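Local coordinates for diguanylate cyclase/phosphodiesterase-domain containing protein (Thermotoga maritima MSB8, PDB 6KHU) that belongs to the GGDEF-domain family and is a putative diguanylate cyclase, an enzyme that would join two GTP molecules into cyclic di-GMP, at residues Tyr18-Ala23 / Glu114-Leu119; Pro29-Phe34 / Glu84-Ile89; Asp64-Tyr69 / Phe74-Ile79; Ala108-Pro113 / Glu120-Asp125. One frame throughout, in Å; residues are numbered along the deposited sequence.

Contact 1 (Tyr18-Ala23 / Glu114-Leu119); sequences YQHQRA and EDFMDL. With ZN (zinc ion), chain B.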
loop_
_atom_site.group_PDB
_atom_site.type_symbol
_atom_site.label_atom_id
_atom_site.label_comp_id
_atom_site.label_asym_id
_atom_site.label_seq_id
_atom_site.Cartn_x
_atom_site.Cartn_y
_atom_site.Cartn_z
ATOM N N TYR A 18 -9.333 10.970 3.794
ATOM C CA TYR A 18 -10.778 10.778 3.888
ATOM C C TYR A 18 -11.106 9.450 4.554
ATOM O O TYR A 18 -11.968 9.376 5.438
ATOM C CB TYR A 18 -11.421 10.829 2.500
ATOM C CG TYR A 18 -11.371 12.181 1.833
ATOM C CD1 TYR A 18 -11.146 13.333 2.572
ATOM C CD2 TYR A 18 -11.542 12.301 0.455
ATOM C CE1 TYR A 18 -11.088 14.571 1.961
ATOM C CE2 TYR A 18 -11.496 13.541 -0.169
ATOM C CZ TYR A 18 -11.270 14.673 0.597
ATOM O OH TYR A 18 -11.224 15.911 0.002
ATOM N N GLN A 19 -10.450 8.376 4.112
ATOM C CA GLN A 19 -10.700 7.069 4.707
ATOM C C GLN A 19 -10.330 7.058 6.182
ATOM O O GLN A 19 -11.021 6.422 6.995
ATOM C CB GLN A 19 -9.930 5.989 3.942
ATOM C CG GLN A 19 -9.926 4.632 4.607
ATOM C CD GLN A 19 -11.317 4.081 4.887
ATOM O OE1 GLN A 19 -12.291 4.410 4.205
ATOM N NE2 GLN A 19 -11.409 3.207 5.884
ATOM N N HIS A 20 -9.238 7.748 6.548
ATOM C CA HIS A 20 -8.835 7.789 7.952
ATOM C C HIS A 20 -9.931 8.412 8.804
ATOM O O HIS A 20 -10.236 7.918 9.901
ATOM C CB HIS A 20 -7.513 8.562 8.100
ATOM C CG HIS A 20 -6.986 8.612 9.501
ATOM N ND1 HIS A 20 -6.432 7.514 10.129
ATOM C CD2 HIS A 20 -6.907 9.634 10.392
ATOM C CE1 HIS A 20 -6.042 7.855 11.349
ATOM N NE2 HIS A 20 -6.322 9.135 11.536
ATOM N N GLN A 21 -10.571 9.469 8.294
ATOM C CA GLN A 21 -11.664 10.099 9.027
ATOM C C GLN A 21 -12.867 9.174 9.127
ATOM O O GLN A 21 -13.472 9.040 10.196
ATOM C CB GLN A 21 -12.066 11.409 8.357
ATOM C CG GLN A 21 -13.285 12.028 8.991
ATOM C CD GLN A 21 -13.429 13.494 8.651
ATOM O OE1 GLN A 21 -12.438 14.221 8.549
ATOM N NE2 GLN A 21 -14.668 13.942 8.489
ATOM N N ARG A 22 -13.230 8.529 8.015
ATOM C CA ARG A 22 -14.362 7.604 8.014
ATOM C C ARG A 22 -14.122 6.424 8.950
ATOM O O ARG A 22 -15.054 5.948 9.609
ATOM C CB ARG A 22 -14.630 7.103 6.588
ATOM C CG ARG A 22 -15.353 8.087 5.667
ATOM C CD ARG A 22 -15.823 7.368 4.391
ATOM N NE ARG A 22 -14.676 6.775 3.716
ATOM C CZ ARG A 22 -14.018 7.345 2.712
ATOM N NH1 ARG A 22 -14.425 8.503 2.202
ATOM N NH2 ARG A 22 -12.970 6.736 2.190
ATOM N N ALA A 23 -12.886 5.917 8.992
ATOM C CA ALA A 23 -12.548 4.813 9.886
ATOM C C ALA A 23 -12.735 5.218 11.345
ATOM O O ALA A 23 -13.314 4.473 12.146
ATOM C CB ALA A 23 -11.105 4.368 9.631
ATOM N N GLU A 114 -4.729 -0.165 15.752
ATOM C CA GLU A 114 -3.874 -0.851 16.723
ATOM C C GLU A 114 -2.418 -0.421 16.600
ATOM O O GLU A 114 -1.711 -0.309 17.608
ATOM C CB GLU A 114 -4.002 -2.366 16.566
ATOM C CG GLU A 114 -5.225 -2.945 17.271
ATOM C CD GLU A 114 -4.929 -4.236 18.036
ATOM O OE1 GLU A 114 -4.762 -5.294 17.382
ATOM O OE2 GLU A 114 -4.878 -4.190 19.289
ATOM N N ASP A 115 -1.942 -0.183 15.377
ATOM C CA ASP A 115 -0.572 0.279 15.210
ATOM C C ASP A 115 -0.453 1.791 15.377
ATOM O O ASP A 115 0.619 2.277 15.742
ATOM C CB ASP A 115 -0.027 -0.118 13.828
ATOM C CG ASP A 115 0.159 -1.621 13.668
ATOM O OD1 ASP A 115 0.358 -2.328 14.685
ATOM O OD2 ASP A 115 0.114 -2.091 12.510
ATOM N N PHE A 116 -1.518 2.545 15.101
ATOM C CA PHE A 116 -1.420 4.002 15.063
ATOM C C PHE A 116 -2.809 4.609 15.075
ATOM O O PHE A 116 -3.796 3.964 14.710
ATOM C CB PHE A 116 -0.667 4.496 13.816
ATOM C CG PHE A 116 -1.478 4.428 12.524
ATOM C CD1 PHE A 116 -1.489 3.261 11.750
ATOM C CD2 PHE A 116 -2.195 5.523 12.075
ATOM C CE1 PHE A 116 -2.207 3.184 10.566
ATOM C CE2 PHE A 116 -2.935 5.465 10.890
ATOM C CZ PHE A 116 -2.944 4.292 10.127
HETATM N N MSE A 117 -2.861 5.882 15.444
HETATM C CA MSE A 117 -4.070 6.663 15.249
HETATM C C MSE A 117 -3.750 8.033 14.683
HETATM O O MSE A 117 -4.638 8.777 14.259
HETATM C CB MSE A 117 -4.819 6.769 16.559
HETATM C CG MSE A 117 -5.606 5.500 16.811
HETATM SE SE MSE A 117 -6.376 5.512 18.566
HETATM C CE MSE A 117 -8.026 6.481 18.094
ATOM N N ASP A 118 -2.456 8.338 14.648
ATOM C CA ASP A 118 -1.938 9.565 14.055
ATOM C C ASP A 118 -1.441 9.226 12.645
ATOM O O ASP A 118 -0.409 8.562 12.490
ATOM C CB ASP A 118 -0.830 10.125 14.951
ATOM C CG ASP A 118 -0.185 11.403 14.409
ATOM O OD1 ASP A 118 0.035 11.511 13.195
ATOM O OD2 ASP A 118 0.164 12.289 15.228
ATOM N N LEU A 119 -2.158 9.712 11.622
ATOM C CA LEU A 119 -1.874 9.291 10.252
ATOM C C LEU A 119 -0.524 9.812 9.762
ATOM O O LEU A 119 0.217 9.081 9.092
ATOM C CB LEU A 119 -2.995 9.731 9.307
ATOM C CG LEU A 119 -2.797 9.347 7.825
ATOM C CD1 LEU A 119 -2.667 7.835 7.607
ATOM C CD2 LEU A 119 -3.918 9.931 6.965
HETATM ZN ZN ZN B . 1.222 13.766 14.530
HETATM O O HOH W 1 -5.766 11.136 14.011
HETATM O O HOH W 2 3.331 12.965 14.285
#
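H20 reaches out from helix 9-26 to the loop that joins strand 105-112 to helix 119-130, so the contact ties two helices on one face of the GGDEF-type alpha/beta sheet. The imidazole stands well clear of its own helix because CG lies anti to the backbone N (chi1 -178°). L119 comes in over one ring face: its CB sits 4.0 Å from the centroid of the H20 ring and only 4° off the normal, a CH-pi contact, while L119 CD2 lies alongside H20 CB. At the ring edge, NE2 of H20 gives a weak, bent bond of 3.2 Å to the carbonyl O of M117 (a selenomethionine). A water sits at the same edge and donates to that oxygen. ND1 of H20 is held by the hydroxyl of Y30, its stronger polar partner, and NE2 only weakly by M117 O, which probably helps to fix the rotation of the ring. F116 CG sits between its backbone N and carbonyl carbon (chi1 75°), which brings CE2 obliquely to 3.9 Å from H20 CE1. Just ahead of L119, D118 N-caps helix 119-130 through OD1, which accepts from K121 N. The other carboxylate oxygen, D118 OD2, binds a zinc ion at 1.9 Å.

Contact 2 (Pro29-Phe34 / Glu84-Ile89); sequences PYTIFF and ETAPNI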
loop_
_atom_site.group_PDB
_atom_site.type_symbol
_atom_site.label_atom_id
_atom_site.label_comp_id
_atom_site.label_asym_id
_atom_site.label_seq_id
_atom_site.Cartn_x
_atom_site.Cartn_y
_atom_site.Cartn_z
ATOM N N PRO A 29 -11.458 -0.693 11.176
ATOM C CA PRO A 29 -10.016 -0.657 10.932
ATOM C C PRO A 29 -9.715 -0.597 9.442
ATOM O O PRO A 29 -10.566 -0.885 8.594
ATOM C CB PRO A 29 -9.528 -1.973 11.546
ATOM C CG PRO A 29 -10.696 -2.915 11.313
ATOM C CD PRO A 29 -11.964 -2.072 11.316
ATOM N N TYR A 30 -8.483 -0.182 9.139
ATOM C CA TYR A 30 -7.933 -0.291 7.793
ATOM C C TYR A 30 -6.419 -0.410 7.913
ATOM O O TYR A 30 -5.841 -0.127 8.962
ATOM C CB TYR A 30 -8.320 0.907 6.906
ATOM C CG TYR A 30 -7.610 2.193 7.278
ATOM C CD1 TYR A 30 -8.073 2.979 8.334
ATOM C CD2 TYR A 30 -6.475 2.615 6.589
ATOM C CE1 TYR A 30 -7.428 4.148 8.694
ATOM C CE2 TYR A 30 -5.808 3.795 6.952
ATOM C CZ TYR A 30 -6.303 4.558 7.996
ATOM O OH TYR A 30 -5.669 5.717 8.365
ATOM N N THR A 31 -5.772 -0.818 6.822
ATOM C CA THR A 31 -4.336 -1.042 6.840
ATOM C C THR A 31 -3.684 -0.382 5.637
ATOM O O THR A 31 -4.224 -0.425 4.527
ATOM C CB THR A 31 -4.036 -2.549 6.886
ATOM O OG1 THR A 31 -4.576 -3.087 8.103
ATOM C CG2 THR A 31 -2.537 -2.808 6.863
ATOM N N ILE A 32 -2.533 0.245 5.875
ATOM C CA ILE A 32 -1.720 0.885 4.847
ATOM C C ILE A 32 -0.501 0.009 4.588
ATOM O O ILE A 32 0.183 -0.403 5.532
ATOM C CB ILE A 32 -1.274 2.296 5.276
ATOM C CG1 ILE A 32 -2.485 3.173 5.609
ATOM C CG2 ILE A 32 -0.427 2.940 4.188
ATOM C CD1 ILE A 32 -2.120 4.494 6.261
ATOM N N PHE A 33 -0.219 -0.263 3.319
ATOM C CA PHE A 33 0.972 -1.000 2.922
ATOM C C PHE A 33 1.845 -0.090 2.072
ATOM O O PHE A 33 1.333 0.635 1.208
ATOM C CB PHE A 33 0.633 -2.287 2.110
ATOM C CG PHE A 33 -0.219 -3.295 2.846
ATOM C CD1 PHE A 33 -1.587 -3.122 2.951
ATOM C CD2 PHE A 33 0.347 -4.438 3.385
ATOM C CE1 PHE A 33 -2.373 -4.043 3.602
ATOM C CE2 PHE A 33 -0.441 -5.365 4.050
ATOM C CZ PHE A 33 -1.805 -5.160 4.163
ATOM N N PHE A 34 3.162 -0.134 2.313
ATOM C CA PHE A 34 4.161 0.493 1.448
ATOM C C PHE A 34 5.041 -0.580 0.816
ATOM O O PHE A 34 5.497 -1.500 1.507
ATOM C CB PHE A 34 5.070 1.452 2.238
ATOM C CG PHE A 34 4.561 2.860 2.335
ATOM C CD1 PHE A 34 3.207 3.122 2.493
ATOM C CD2 PHE A 34 5.458 3.933 2.292
ATOM C CE1 PHE A 34 2.740 4.438 2.598
ATOM C CE2 PHE A 34 5.011 5.245 2.401
ATOM C CZ PHE A 34 3.645 5.503 2.554
ATOM N N GLU A 84 -5.305 -8.523 12.636
ATOM C CA GLU A 84 -5.495 -9.960 12.459
ATOM C C GLU A 84 -5.194 -10.394 11.026
ATOM O O GLU A 84 -4.475 -11.375 10.805
ATOM C CB GLU A 84 -6.922 -10.346 12.851
ATOM C CG GLU A 84 -7.188 -11.846 12.906
ATOM C CD GLU A 84 -6.789 -12.478 14.231
ATOM O OE1 GLU A 84 -6.186 -11.779 15.077
ATOM O OE2 GLU A 84 -7.082 -13.676 14.432
ATOM N N THR A 85 -5.731 -9.681 10.031
ATOM C CA THR A 85 -5.629 -10.146 8.652
ATOM C C THR A 85 -4.570 -9.421 7.830
ATOM O O THR A 85 -4.229 -9.894 6.741
ATOM C CB THR A 85 -6.985 -10.025 7.955
ATOM O OG1 THR A 85 -7.478 -8.683 8.099
ATOM C CG2 THR A 85 -7.980 -11.014 8.579
ATOM N N ALA A 86 -4.046 -8.299 8.315
ATOM C CA ALA A 86 -2.969 -7.610 7.614
ATOM C C ALA A 86 -1.788 -8.507 7.259
ATOM O O ALA A 86 -1.264 -8.355 6.140
ATOM C CB ALA A 86 -2.483 -6.408 8.437
ATOM N N PRO A 87 -1.301 -9.410 8.125
ATOM C CA PRO A 87 -0.157 -10.252 7.716
ATOM C C PRO A 87 -0.468 -11.162 6.546
ATOM O O PRO A 87 0.432 -11.447 5.746
ATOM C CB PRO A 87 0.159 -11.070 8.979
ATOM C CG PRO A 87 -0.428 -10.275 10.109
ATOM C CD PRO A 87 -1.658 -9.639 9.537
ATOM N N ASN A 88 -1.703 -11.659 6.444
ATOM C CA ASN A 88 -2.069 -12.505 5.312
ATOM C C ASN A 88 -1.962 -11.737 4.002
ATOM O O ASN A 88 -1.504 -12.281 2.989
ATOM C CB ASN A 88 -3.492 -13.038 5.477
ATOM C CG ASN A 88 -3.714 -13.771 6.799
ATOM O OD1 ASN A 88 -3.081 -13.480 7.818
ATOM N ND2 ASN A 88 -4.642 -14.719 6.784
ATOM N N ILE A 89 -2.407 -10.479 3.993
ATOM C CA ILE A 89 -2.293 -9.671 2.783
ATOM C C ILE A 89 -0.830 -9.440 2.436
ATOM O O ILE A 89 -0.428 -9.560 1.273
ATOM C CB ILE A 89 -3.058 -8.348 2.945
ATOM C CG1 ILE A 89 -4.556 -8.633 3.020
ATOM C CG2 ILE A 89 -2.731 -7.397 1.786
ATOM C CD1 ILE A 89 -5.380 -7.432 3.360
#
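The hydroxyl OG1 of T31 is gripped by two groups, the carbonyl of V81 and the hydroxyl of S111, while the rest of the T31 side chain turns to A86 on helix 86-100. With OG1 beside the backbone N (chi1 -62°), the methyl CG2 falls anti to that N and meets A86 CB at 3.9 Å; OG1 itself lies at a similar distance from the same methyl. Two residues along strand 30-37, F33 points to the same side of the sheet and packs against the first turn of the helix. Its ring and the I89 side chain cross at about a right angle, and the far end of the ring does the touching: F33 CZ is 3.4 Å from I89 CG2, a snug fit, and 3.6 Å from I89 CB. The carbonyl of A86 lies at the ring edge, in its plane, with A86 O 3.7 Å from F33 CE2. Alternation along the strand sends Y30, I32 and F34 to the opposite face, where helices 9-26 and 119-130 pack, so this contact belongs to the other layer of an alpha/beta sandwich. No hydrogen bond joins the two segments. The helix is held to the sheet by buried methyl and ring surfaces, and the one polar side-chain group among the touching residues, the T31 hydroxyl, is satisfied by a loop carbonyl and the neighbouring strand.

Contact 3 (Asp64-Tyr69 / Phe74-Ile79); sequences DSVGRY and FALFVI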
loop_
_atom_site.group_PDB
_atom_site.type_symbol
_atom_site.label_atom_id
_atom_site.label_comp_id
_atom_site.label_asym_id
_atom_site.label_seq_id
_atom_site.Cartn_x
_atom_site.Cartn_y
_atom_site.Cartn_z
ATOM N N ASP A 64 -10.817 1.078 -1.607
ATOM C CA ASP A 64 -9.425 0.638 -1.522
ATOM C C ASP A 64 -8.623 1.244 -2.671
ATOM O O ASP A 64 -9.108 1.333 -3.802
ATOM C CB ASP A 64 -9.338 -0.887 -1.581
ATOM C CG ASP A 64 -10.053 -1.577 -0.431
ATOM O OD1 ASP A 64 -10.262 -0.970 0.639
ATOM O OD2 ASP A 64 -10.379 -2.764 -0.596
ATOM N N SER A 65 -7.397 1.687 -2.386
ATOM C CA SER A 65 -6.680 2.495 -3.366
ATOM C C SER A 65 -5.190 2.171 -3.392
ATOM O O SER A 65 -4.570 1.881 -2.364
ATOM C CB SER A 65 -6.849 4.010 -3.108
ATOM O OG SER A 65 -8.197 4.360 -2.839
ATOM N N VAL A 66 -4.624 2.288 -4.590
ATOM C CA VAL A 66 -3.196 2.150 -4.848
ATOM C C VAL A 66 -2.670 3.493 -5.328
ATOM O O VAL A 66 -3.268 4.124 -6.213
ATOM C CB VAL A 66 -2.921 1.067 -5.909
ATOM C CG1 VAL A 66 -1.422 0.911 -6.141
ATOM C CG2 VAL A 66 -3.569 -0.235 -5.522
ATOM N N GLY A 67 -1.531 3.908 -4.788
ATOM C CA GLY A 67 -0.938 5.172 -5.158
ATOM C C GLY A 67 0.524 5.034 -5.525
ATOM O O GLY A 67 1.255 4.206 -4.972
ATOM N N ARG A 68 0.944 5.868 -6.474
ATOM C CA ARG A 68 2.360 6.054 -6.795
ATOM C C ARG A 68 2.922 7.027 -5.768
ATOM O O ARG A 68 2.804 8.245 -5.914
ATOM C CB ARG A 68 2.537 6.570 -8.223
ATOM C CG ARG A 68 4.001 6.731 -8.691
ATOM C CD ARG A 68 4.084 7.677 -9.894
ATOM N NE ARG A 68 5.404 7.716 -10.543
ATOM C CZ ARG A 68 6.328 8.653 -10.321
ATOM N NH1 ARG A 68 6.100 9.633 -9.451
ATOM N NH2 ARG A 68 7.494 8.602 -10.962
ATOM N N TYR A 69 3.523 6.488 -4.705
ATOM C CA TYR A 69 3.949 7.332 -3.596
ATOM C C TYR A 69 5.222 8.108 -3.927
ATOM O O TYR A 69 5.373 9.256 -3.508
ATOM C CB TYR A 69 4.145 6.481 -2.338
ATOM C CG TYR A 69 4.342 7.321 -1.113
ATOM C CD1 TYR A 69 3.279 7.988 -0.531
ATOM C CD2 TYR A 69 5.607 7.489 -0.560
ATOM C CE1 TYR A 69 3.465 8.791 0.582
ATOM C CE2 TYR A 69 5.798 8.272 0.556
ATOM C CZ TYR A 69 4.718 8.920 1.121
ATOM O OH TYR A 69 4.902 9.713 2.224
ATOM N N PHE A 74 5.263 2.309 -4.020
ATOM C CA PHE A 74 3.810 2.305 -4.072
ATOM C C PHE A 74 3.243 2.311 -2.661
ATOM O O PHE A 74 3.870 1.818 -1.715
ATOM C CB PHE A 74 3.267 1.074 -4.796
ATOM C CG PHE A 74 3.425 1.116 -6.281
ATOM C CD1 PHE A 74 2.516 1.805 -7.067
ATOM C CD2 PHE A 74 4.467 0.431 -6.898
ATOM C CE1 PHE A 74 2.650 1.823 -8.459
ATOM C CE2 PHE A 74 4.610 0.442 -8.288
ATOM C CZ PHE A 74 3.700 1.142 -9.065
ATOM N N ALA A 75 2.034 2.846 -2.534
ATOM C CA ALA A 75 1.262 2.709 -1.314
ATOM C C ALA A 75 -0.098 2.107 -1.641
ATOM O O ALA A 75 -0.584 2.179 -2.775
ATOM C CB ALA A 75 1.111 4.053 -0.590
ATOM N N LEU A 76 -0.694 1.490 -0.626
ATOM C CA LEU A 76 -1.986 0.836 -0.729
ATOM C C LEU A 76 -2.680 0.968 0.615
ATOM O O LEU A 76 -2.041 0.805 1.664
ATOM C CB LEU A 76 -1.840 -0.648 -1.093
ATOM C CG LEU A 76 -3.013 -1.596 -0.834
ATOM C CD1 LEU A 76 -4.081 -1.459 -1.940
ATOM C CD2 LEU A 76 -2.519 -3.051 -0.745
ATOM N N PHE A 77 -3.975 1.259 0.593
ATOM C CA PHE A 77 -4.759 1.045 1.800
ATOM C C PHE A 77 -5.980 0.200 1.484
ATOM O O PHE A 77 -6.558 0.309 0.402
ATOM C CB PHE A 77 -5.138 2.373 2.508
ATOM C CG PHE A 77 -6.077 3.281 1.741
ATOM C CD1 PHE A 77 -7.453 3.089 1.787
ATOM C CD2 PHE A 77 -5.578 4.379 1.045
ATOM C CE1 PHE A 77 -8.310 3.941 1.123
ATOM C CE2 PHE A 77 -6.435 5.249 0.372
ATOM C CZ PHE A 77 -7.803 5.029 0.411
ATOM N N VAL A 78 -6.339 -0.664 2.437
ATOM C CA VAL A 78 -7.412 -1.640 2.304
ATOM C C VAL A 78 -8.322 -1.500 3.527
ATOM O O VAL A 78 -7.880 -1.693 4.667
ATOM C CB VAL A 78 -6.869 -3.080 2.174
ATOM C CG1 VAL A 78 -6.133 -3.259 0.848
ATOM C CG2 VAL A 78 -5.905 -3.407 3.301
ATOM N N ILE A 79 -9.573 -1.144 3.299
ATOM C CA ILE A 79 -10.455 -0.869 4.422
ATOM C C ILE A 79 -10.949 -2.185 5.011
ATOM O O ILE A 79 -11.064 -3.210 4.321
ATOM C CB ILE A 79 -11.621 0.045 3.998
ATOM C CG1 ILE A 79 -12.623 -0.742 3.168
ATOM C CG2 ILE A 79 -11.102 1.282 3.221
ATOM C CD1 ILE A 79 -13.846 -1.166 3.954
HETATM O O HOH W 3 -11.108 -3.942 1.605
#
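This is the beta hairpin of strands 65-68 and 73-79, whose turn carries the signature motif in GGDEF domains and appears degenerate here. The hydrogen-bonded pairs are S65 with F77 and G67 with A75; G67 N to A75 O, at 2.8 Å, is the shortest of their four bonds. On one face, toward helix 41-57, V66 CG2 touches L76 CD1 at 3.8 Å and V66 CG1 approaches the F74 ring. On the other, F77 takes chi1 66°, which folds its ring back so that S65 N lies over its face; S65 OG, hydrogen-bonded to the L63 carbonyl, is 3.3 Å from CZ of F77. Past the last pair, D64 OD1 accepts a nearly straight bond from I79 N (2.8 Å, 172°), 35° out of the carboxylate plane. OD2 takes the amides of R60 and V61 and a water shared with I79 O. With an alanine here, the amides of I79, R60 and V61 would probably all be left without this acceptor. One buried carboxylate thus serves three backbone N-H groups, which should favour its charged form.

Contact 4 (Ala108-Pro113 / Glu120-Asp125); sequences AYKSYP and EKAILD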
loop_
_atom_site.group_PDB
_atom_site.type_symbol
_atom_site.label_atom_id
_atom_site.label_comp_id
_atom_site.label_asym_id
_atom_site.label_seq_id
_atom_site.Cartn_x
_atom_site.Cartn_y
_atom_site.Cartn_z
ATOM N N ALA A 108 6.251 -2.946 4.096
ATOM C CA ALA A 108 5.884 -2.660 5.477
ATOM C C ALA A 108 4.413 -2.267 5.516
ATOM O O ALA A 108 3.844 -1.849 4.505
ATOM C CB ALA A 108 6.769 -1.556 6.070
ATOM N N TYR A 109 3.784 -2.431 6.684
ATOM C CA TYR A 109 2.386 -2.047 6.826
ATOM C C TYR A 109 2.114 -1.500 8.223
ATOM O O TYR A 109 2.816 -1.828 9.184
ATOM C CB TYR A 109 1.431 -3.221 6.507
ATOM C CG TYR A 109 1.483 -4.376 7.485
ATOM C CD1 TYR A 109 0.771 -4.337 8.673
ATOM C CD2 TYR A 109 2.235 -5.513 7.206
ATOM C CE1 TYR A 109 0.811 -5.392 9.569
ATOM C CE2 TYR A 109 2.282 -6.577 8.097
ATOM C CZ TYR A 109 1.566 -6.505 9.275
ATOM O OH TYR A 109 1.601 -7.555 10.164
ATOM N N LYS A 110 1.081 -0.657 8.316
ATOM C CA LYS A 110 0.602 -0.098 9.576
ATOM C C LYS A 110 -0.914 -0.232 9.591
ATOM O O LYS A 110 -1.573 0.171 8.629
ATOM C CB LYS A 110 0.997 1.370 9.725
ATOM C CG LYS A 110 2.476 1.615 9.930
ATOM C CD LYS A 110 2.870 1.388 11.368
ATOM C CE LYS A 110 4.375 1.557 11.565
ATOM N NZ LYS A 110 4.723 1.489 13.013
ATOM N N SER A 111 -1.465 -0.814 10.654
ATOM C CA SER A 111 -2.908 -1.007 10.767
ATOM C C SER A 111 -3.504 0.023 11.717
ATOM O O SER A 111 -2.960 0.272 12.800
ATOM C CB SER A 111 -3.244 -2.418 11.259
ATOM O OG SER A 111 -2.768 -3.392 10.347
ATOM N N TYR A 112 -4.607 0.622 11.309
ATOM C CA TYR A 112 -5.352 1.512 12.176
ATOM C C TYR A 112 -6.498 0.735 12.802
ATOM O O TYR A 112 -7.179 -0.013 12.102
ATOM C CB TYR A 112 -5.916 2.699 11.383
ATOM C CG TYR A 112 -6.873 3.579 12.176
ATOM C CD1 TYR A 112 -6.390 4.614 12.958
ATOM C CD2 TYR A 112 -8.260 3.372 12.139
ATOM C CE1 TYR A 112 -7.238 5.426 13.696
ATOM C CE2 TYR A 112 -9.134 4.198 12.877
ATOM C CZ TYR A 112 -8.601 5.220 13.659
ATOM O OH TYR A 112 -9.411 6.049 14.403
ATOM N N PRO A 113 -6.780 0.876 14.102
ATOM C CA PRO A 113 -6.137 1.758 15.087
ATOM C C PRO A 113 -5.034 1.124 15.944
ATOM O O PRO A 113 -4.459 1.833 16.783
ATOM C CB PRO A 113 -7.310 2.150 15.990
ATOM C CG PRO A 113 -8.154 0.878 16.019
ATOM C CD PRO A 113 -8.013 0.260 14.642
ATOM N N GLU A 120 -0.182 11.064 10.064
ATOM C CA GLU A 120 1.119 11.532 9.609
ATOM C C GLU A 120 2.243 10.719 10.241
ATOM O O GLU A 120 3.255 10.461 9.585
ATOM C CB GLU A 120 1.307 13.022 9.891
ATOM C CG GLU A 120 2.667 13.518 9.391
ATOM C CD GLU A 120 2.904 13.160 7.903
ATOM O OE1 GLU A 120 2.073 13.555 7.043
ATOM O OE2 GLU A 120 3.896 12.441 7.589
ATOM N N LYS A 121 2.065 10.248 11.481
ATOM C CA LYS A 121 3.099 9.424 12.108
ATOM C C LYS A 121 3.223 8.071 11.409
ATOM O O LYS A 121 4.338 7.613 11.125
ATOM C CB LYS A 121 2.811 9.226 13.603
ATOM C CG LYS A 121 3.864 8.365 14.320
ATOM C CD LYS A 121 5.232 9.044 14.280
ATOM C CE LYS A 121 6.139 8.547 15.402
ATOM N NZ LYS A 121 6.574 7.155 15.172
ATOM N N ALA A 122 2.089 7.402 11.148
ATOM C CA ALA A 122 2.119 6.163 10.371
ATOM C C ALA A 122 2.852 6.354 9.047
ATOM O O ALA A 122 3.665 5.512 8.653
ATOM C CB ALA A 122 0.699 5.657 10.115
ATOM N N ILE A 123 2.585 7.466 8.354
ATOM C CA ILE A 123 3.172 7.687 7.032
ATOM C C ILE A 123 4.686 7.858 7.138
ATOM O O ILE A 123 5.452 7.244 6.383
ATOM C CB ILE A 123 2.506 8.897 6.350
ATOM C CG1 ILE A 123 1.077 8.533 5.932
ATOM C CG2 ILE A 123 3.322 9.369 5.134
ATOM C CD1 ILE A 123 1.037 7.481 4.847
ATOM N N LEU A 124 5.139 8.711 8.065
ATOM C CA LEU A 124 6.574 8.856 8.316
ATOM C C LEU A 124 7.218 7.524 8.659
ATOM O O LEU A 124 8.288 7.190 8.141
ATOM C CB LEU A 124 6.824 9.846 9.456
ATOM C CG LEU A 124 7.108 11.317 9.161
ATOM C CD1 LEU A 124 7.051 11.651 7.685
ATOM C CD2 LEU A 124 6.190 12.225 9.960
ATOM N N ASP A 125 6.577 6.749 9.532
ATOM C CA ASP A 125 7.130 5.459 9.927
ATOM C C ASP A 125 7.217 4.504 8.741
ATOM O O ASP A 125 8.178 3.737 8.621
ATOM C CB ASP A 125 6.275 4.840 11.028
ATOM C CG ASP A 125 6.492 5.494 12.384
ATOM O OD1 ASP A 125 7.434 6.301 12.512
ATOM O OD2 ASP A 125 5.713 5.195 13.325
HETATM O O HOH W 4 3.266 4.293 13.581
#
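K110, on edge strand 105-112, lies against A122 and D125 of helix 119-130, which follows it in the chain and packs back on the sheet. The tighter part is the apolar stem of the lysine: its CB lies 4.3 Å from A122 CB, with F116 touching both side chains. The chain then bends at chi2 (-81°) and runs on extended, so K110 CE reaches D125 CB at 3.8 Å. Beyond this the contact is loose and wet. K110 NZ and D125 OD2 form only a long salt bridge, 3.8 Å, helped by a water that accepts from NZ of K110 and donates to that oxygen. One helical turn back, K121 is the firmer partner, its NZ 2.8 Å from D125 OD2 on the syn lone pair. Replacing D125 by an alanine would probably leave both lysines without their shared counter-charge and set their ends free to turn. With the ammonium groups of K110 and K121 6.3 Å apart at NZ, the carboxylate between them likely offsets their mutual repulsion and is itself kept ionised.

How the contacts relate
From the N terminus, helix 9-26 opens contact 1 with residues 18-23, and the chain returns to meet it only at 114-119. Contacts 2 and 3 fall within that long loop. Strand 30-37 starts contact 2, the hairpin of contact 3 opens and closes at 64-79, and helix 86-100 then completes contact 2, so contact 3 sits inside contact 2. Strand 105-112 follows and begins contact 4, whose second segment comes after 114-119; contacts 1 and 4 therefore cross. Strand 30-37 lies between strands 73-79 and 105-112, backbone-bonded to both, which joins contacts 2, 3 and 4 through one sheet. F116 packs on A122 and Y30, linking contact 1 to contacts 4 and 2.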